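Local coordinates for protein phenazine-1-carboxylate N-methyltransferase (Pseudomonas aeruginosa, PDB 2IP2) that transfers a methyl group from S-adenosyl-L-methionine to phenazine-1-carboxylate, making 5-methylphenazine-1-carboxylate on the way to the virulence pigment pyocyanin, at residues A34-E45 / F71-N81. Numbering follows the deposited sequence.
Sequences ADLIESGIDSDE and FQGDTRDGYAN
Tyr-79, on the hairpin of the winged-helix-like dimerisation domain, reaches across to Asp-42, in the linker after helix 33-38, and Asp-44, the first residue of helix 44-51. The backbone N of Tyr-79 donates to Asp-42 O at 2.9 Å. Tyr-79 CB packs 3.9 Å from Ile-37 CD1. With CG beside the backbone N (chi1 -70°), the ring brings CD2 near Asp-42 O, and the edge at Tyr-79 CE2 comes to 3.1 Å from Asp-44 OD1, the carboxylate and ring planes 41° apart. At the tip, Tyr-79 OH donates to the syn lone pair of Asp-44 OD1, 2.6 Å away. The carboxylate's other oxygen, OD2, is held by His-59 of helix 55-67. Thr-75 OG1 accepts from Asp-44 N, a nearly straight bond to the first turn of helix 44-51.

On the partner strand, the Phe-71 ring has Ile-37 CD1 over one face in a CH-pi contact, 4.0 Å from its centroid, while Ala-34 CA meets the ring edge. Asn-81 faces helix 33-38: Ser-85 bonds its OD1, and Asn-81 ND2 spends both hydrogens on the helix, at 2.8 Å from Glu-38 OE1 and 3.0 Å from Ala-34 O. Asn-81 ND2 and Glu-38 N reach Ala-34 O from opposite faces of its carbonyl plane.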
loop_
_atom_site.group_PDB
_atom_site.type_symbol
_atom_site.label_atom_id
_atom_site.label_comp_id
_atom_site.label_asym_id
_atom_site.label_seq_id
_atom_site.Cartn_x
_atom_site.Cartn_y
_atom_site.Cartn_z
ATOM N N ALA A 34 -4.611 14.309 13.295
ATOM C CA ALA A 34 -3.531 14.429 14.232
ATOM C C ALA A 34 -3.479 15.795 14.941
ATOM O O ALA A 34 -3.188 15.836 16.143
ATOM C CB ALA A 34 -2.204 14.160 13.522
ATOM N N ASP A 35 -3.717 16.874 14.203
ATOM C CA ASP A 35 -3.838 18.242 14.759
ATOM C C ASP A 35 -5.028 18.378 15.688
ATOM O O ASP A 35 -4.884 18.860 16.822
ATOM C CB ASP A 35 -3.928 19.245 13.620
ATOM C CG ASP A 35 -2.737 19.082 12.652
ATOM O OD1 ASP A 35 -1.586 19.037 13.174
ATOM O OD2 ASP A 35 -2.957 18.948 11.425
ATOM N N LEU A 36 -6.195 17.934 15.217
ATOM C CA LEU A 36 -7.392 17.924 16.059
ATOM C C LEU A 36 -7.142 17.192 17.362
ATOM O O LEU A 36 -7.443 17.721 18.455
ATOM C CB LEU A 36 -8.618 17.334 15.305
ATOM C CG LEU A 36 -9.014 18.102 14.029
ATOM C CD1 LEU A 36 -10.015 17.360 13.264
ATOM C CD2 LEU A 36 -9.630 19.495 14.363
ATOM N N ILE A 37 -6.622 15.978 17.270
ATOM C CA ILE A 37 -6.335 15.176 18.469
ATOM C C ILE A 37 -5.355 15.837 19.425
ATOM O O ILE A 37 -5.605 15.835 20.656
ATOM C CB ILE A 37 -5.880 13.719 18.118
ATOM C CG1 ILE A 37 -7.097 12.943 17.551
ATOM C CG2 ILE A 37 -5.265 13.033 19.330
ATOM C CD1 ILE A 37 -6.751 11.628 16.730
ATOM N N GLU A 38 -4.265 16.400 18.899
ATOM C CA GLU A 38 -3.277 17.070 19.751
ATOM C C GLU A 38 -3.908 18.219 20.523
ATOM O O GLU A 38 -3.535 18.483 21.671
ATOM C CB GLU A 38 -2.097 17.595 18.940
ATOM C CG GLU A 38 -0.861 17.885 19.786
ATOM C CD GLU A 38 -0.388 16.676 20.584
ATOM O OE1 GLU A 38 -0.727 15.527 20.232
ATOM O OE2 GLU A 38 0.408 16.834 21.540
ATOM N N SER A 39 -4.876 18.882 19.913
ATOM C CA SER A 39 -5.561 20.025 20.588
ATOM C C SER A 39 -6.653 19.591 21.576
ATOM O O SER A 39 -7.329 20.446 22.187
ATOM C CB SER A 39 -6.161 20.965 19.551
ATOM O OG SER A 39 -7.309 20.396 18.918
ATOM N N GLY A 40 -6.852 18.280 21.695
ATOM C CA GLY A 40 -7.820 17.685 22.632
ATOM C C GLY A 40 -9.186 17.309 22.097
ATOM O O GLY A 40 -10.088 16.956 22.856
ATOM N N ILE A 41 -9.362 17.376 20.776
ATOM C CA ILE A 41 -10.610 16.935 20.158
ATOM C C ILE A 41 -10.368 15.437 19.874
ATOM O O ILE A 41 -9.573 15.062 18.975
ATOM C CB ILE A 41 -10.861 17.663 18.852
ATOM C CG1 ILE A 41 -10.919 19.180 19.092
ATOM C CG2 ILE A 41 -12.165 17.149 18.166
ATOM C CD1 ILE A 41 -10.850 20.031 17.810
ATOM N N ASP A 42 -10.952 14.592 20.697
ATOM C CA ASP A 42 -10.351 13.269 20.892
ATOM C C ASP A 42 -11.364 12.144 21.136
ATOM O O ASP A 42 -11.022 11.053 21.634
ATOM C CB ASP A 42 -9.302 13.308 21.982
ATOM C CG ASP A 42 -9.903 13.514 23.364
ATOM O OD1 ASP A 42 -11.136 13.593 23.471
ATOM O OD2 ASP A 42 -9.130 13.644 24.326
ATOM N N SER A 43 -12.587 12.391 20.709
ATOM C CA SER A 43 -13.566 11.292 20.593
ATOM C C SER A 43 -14.129 11.170 19.170
ATOM O O SER A 43 -14.058 12.119 18.380
ATOM C CB SER A 43 -14.740 11.485 21.583
ATOM O OG SER A 43 -15.552 12.550 21.155
ATOM N N ASP A 44 -14.779 10.048 18.871
ATOM C CA ASP A 44 -15.406 9.858 17.528
ATOM C C ASP A 44 -16.401 10.960 17.256
ATOM O O ASP A 44 -16.425 11.515 16.184
ATOM C CB ASP A 44 -16.093 8.491 17.409
ATOM C CG ASP A 44 -15.146 7.321 17.649
ATOM O OD1 ASP A 44 -13.955 7.468 17.322
ATOM O OD2 ASP A 44 -15.590 6.247 18.137
ATOM N N GLU A 45 -17.195 11.304 18.264
ATOM C CA GLU A 45 -18.217 12.328 18.129
ATOM C C GLU A 45 -17.652 13.753 17.857
ATOM O O GLU A 45 -18.088 14.456 16.936
ATOM C CB GLU A 45 -19.097 12.284 19.390
ATOM C CG GLU A 45 -19.891 10.934 19.609
ATOM C CD GLU A 45 -19.048 9.771 20.230
ATOM O OE1 GLU A 45 -17.998 10.054 20.861
ATOM O OE2 GLU A 45 -19.430 8.555 20.062
ATOM N N PHE A 71 -2.371 6.011 15.405
ATOM C CA PHE A 71 -2.777 6.735 16.640
ATOM C C PHE A 71 -2.840 5.731 17.829
ATOM O O PHE A 71 -2.623 4.533 17.634
ATOM C CB PHE A 71 -4.166 7.381 16.464
ATOM C CG PHE A 71 -4.192 8.496 15.438
ATOM C CD1 PHE A 71 -3.717 9.758 15.758
ATOM C CD2 PHE A 71 -4.663 8.282 14.126
ATOM C CE1 PHE A 71 -3.705 10.789 14.857
ATOM C CE2 PHE A 71 -4.658 9.379 13.166
ATOM C CZ PHE A 71 -4.145 10.625 13.546
ATOM N N GLN A 72 -3.193 6.214 19.028
ATOM C CA GLN A 72 -3.429 5.321 20.172
ATOM C C GLN A 72 -4.628 5.765 20.989
ATOM O O GLN A 72 -5.181 6.841 20.750
ATOM C CB GLN A 72 -2.185 5.205 21.093
ATOM C CG GLN A 72 -1.799 6.496 21.880
ATOM C CD GLN A 72 -0.488 6.354 22.681
ATOM O OE1 GLN A 72 0.416 7.171 22.556
ATOM N NE2 GLN A 72 -0.407 5.335 23.518
ATOM N N GLY A 73 -5.004 4.925 21.949
ATOM C CA GLY A 73 -6.124 5.198 22.851
ATOM C C GLY A 73 -7.433 4.787 22.232
ATOM O O GLY A 73 -7.451 4.003 21.300
ATOM N N ASP A 74 -8.530 5.360 22.713
ATOM C CA ASP A 74 -9.870 4.941 22.271
ATOM C C ASP A 74 -10.841 6.076 22.458
ATOM O O ASP A 74 -10.458 7.055 23.016
ATOM C CB ASP A 74 -10.323 3.660 23.009
ATOM C CG ASP A 74 -10.550 3.856 24.507
ATOM O OD1 ASP A 74 -10.782 4.966 25.014
ATOM O OD2 ASP A 74 -10.515 2.825 25.204
ATOM N N THR A 75 -12.052 5.981 21.929
ATOM C CA THR A 75 -12.970 7.114 21.966
ATOM C C THR A 75 -13.400 7.530 23.394
ATOM O O THR A 75 -13.640 8.694 23.636
ATOM C CB THR A 75 -14.198 6.877 21.075
ATOM O OG1 THR A 75 -14.937 8.094 20.953
ATOM C CG2 THR A 75 -15.085 5.724 21.635
ATOM N N ARG A 76 -13.511 6.564 24.301
ATOM C CA ARG A 76 -14.033 6.852 25.638
ATOM C C ARG A 76 -13.030 7.686 26.428
ATOM O O ARG A 76 -13.343 8.797 26.841
ATOM C CB ARG A 76 -14.376 5.559 26.383
ATOM C CG ARG A 76 -15.404 5.837 27.497
ATOM C CD ARG A 76 -16.290 4.658 27.741
ATOM N NE ARG A 76 -17.527 4.741 26.976
ATOM C CZ ARG A 76 -18.298 3.688 26.769
ATOM N NH1 ARG A 76 -17.913 2.519 27.242
ATOM N NH2 ARG A 76 -19.427 3.794 26.069
ATOM N N ASP A 77 -11.807 7.150 26.579
ATOM C CA ASP A 77 -10.765 7.854 27.324
ATOM C C ASP A 77 -10.119 8.943 26.471
ATOM O O ASP A 77 -9.470 9.865 26.998
ATOM C CB ASP A 77 -9.694 6.865 27.806
ATOM C CG ASP A 77 -10.291 5.681 28.574
ATOM O OD1 ASP A 77 -11.235 5.919 29.362
ATOM O OD2 ASP A 77 -9.840 4.511 28.355
ATOM N N GLY A 78 -10.298 8.843 25.152
ATOM C CA GLY A 78 -9.748 9.818 24.241
ATOM C C GLY A 78 -8.627 9.256 23.377
ATOM O O GLY A 78 -7.841 8.460 23.819
ATOM N N TYR A 79 -8.569 9.614 22.137
ATOM C CA TYR A 79 -7.461 9.257 21.227
ATOM C C TYR A 79 -6.254 10.111 21.532
ATOM O O TYR A 79 -6.398 11.202 22.077
ATOM C CB TYR A 79 -7.898 9.546 19.798
ATOM C CG TYR A 79 -8.956 8.608 19.315
ATOM C CD1 TYR A 79 -8.706 7.226 19.226
ATOM C CD2 TYR A 79 -10.198 9.092 18.952
ATOM C CE1 TYR A 79 -9.715 6.332 18.788
ATOM C CE2 TYR A 79 -11.216 8.221 18.496
ATOM C CZ TYR A 79 -10.962 6.857 18.390
ATOM O OH TYR A 79 -11.958 6.004 17.976
ATOM N N ALA A 80 -5.067 9.675 21.099
ATOM C CA ALA A 80 -3.856 10.440 21.372
ATOM C C ALA A 80 -2.849 10.149 20.250
ATOM O O ALA A 80 -2.893 9.075 19.632
ATOM C CB ALA A 80 -3.253 10.011 22.781
ATOM N N ASN A 81 -1.945 11.088 19.996
ATOM C CA ASN A 81 -0.887 10.841 19.016
ATOM C C ASN A 81 0.161 9.809 19.473
ATOM O O ASN A 81 0.310 9.552 20.684
ATOM C CB ASN A 81 -0.259 12.188 18.617
ATOM C CG ASN A 81 -1.136 12.937 17.630
ATOM O OD1 ASN A 81 -1.503 12.382 16.583
ATOM N ND2 ASN A 81 -1.542 14.168 17.980
HETATM O O HOH W 1 -1.516 13.401 21.684
HETATM O O HOH W 2 -16.800 8.561 22.692
#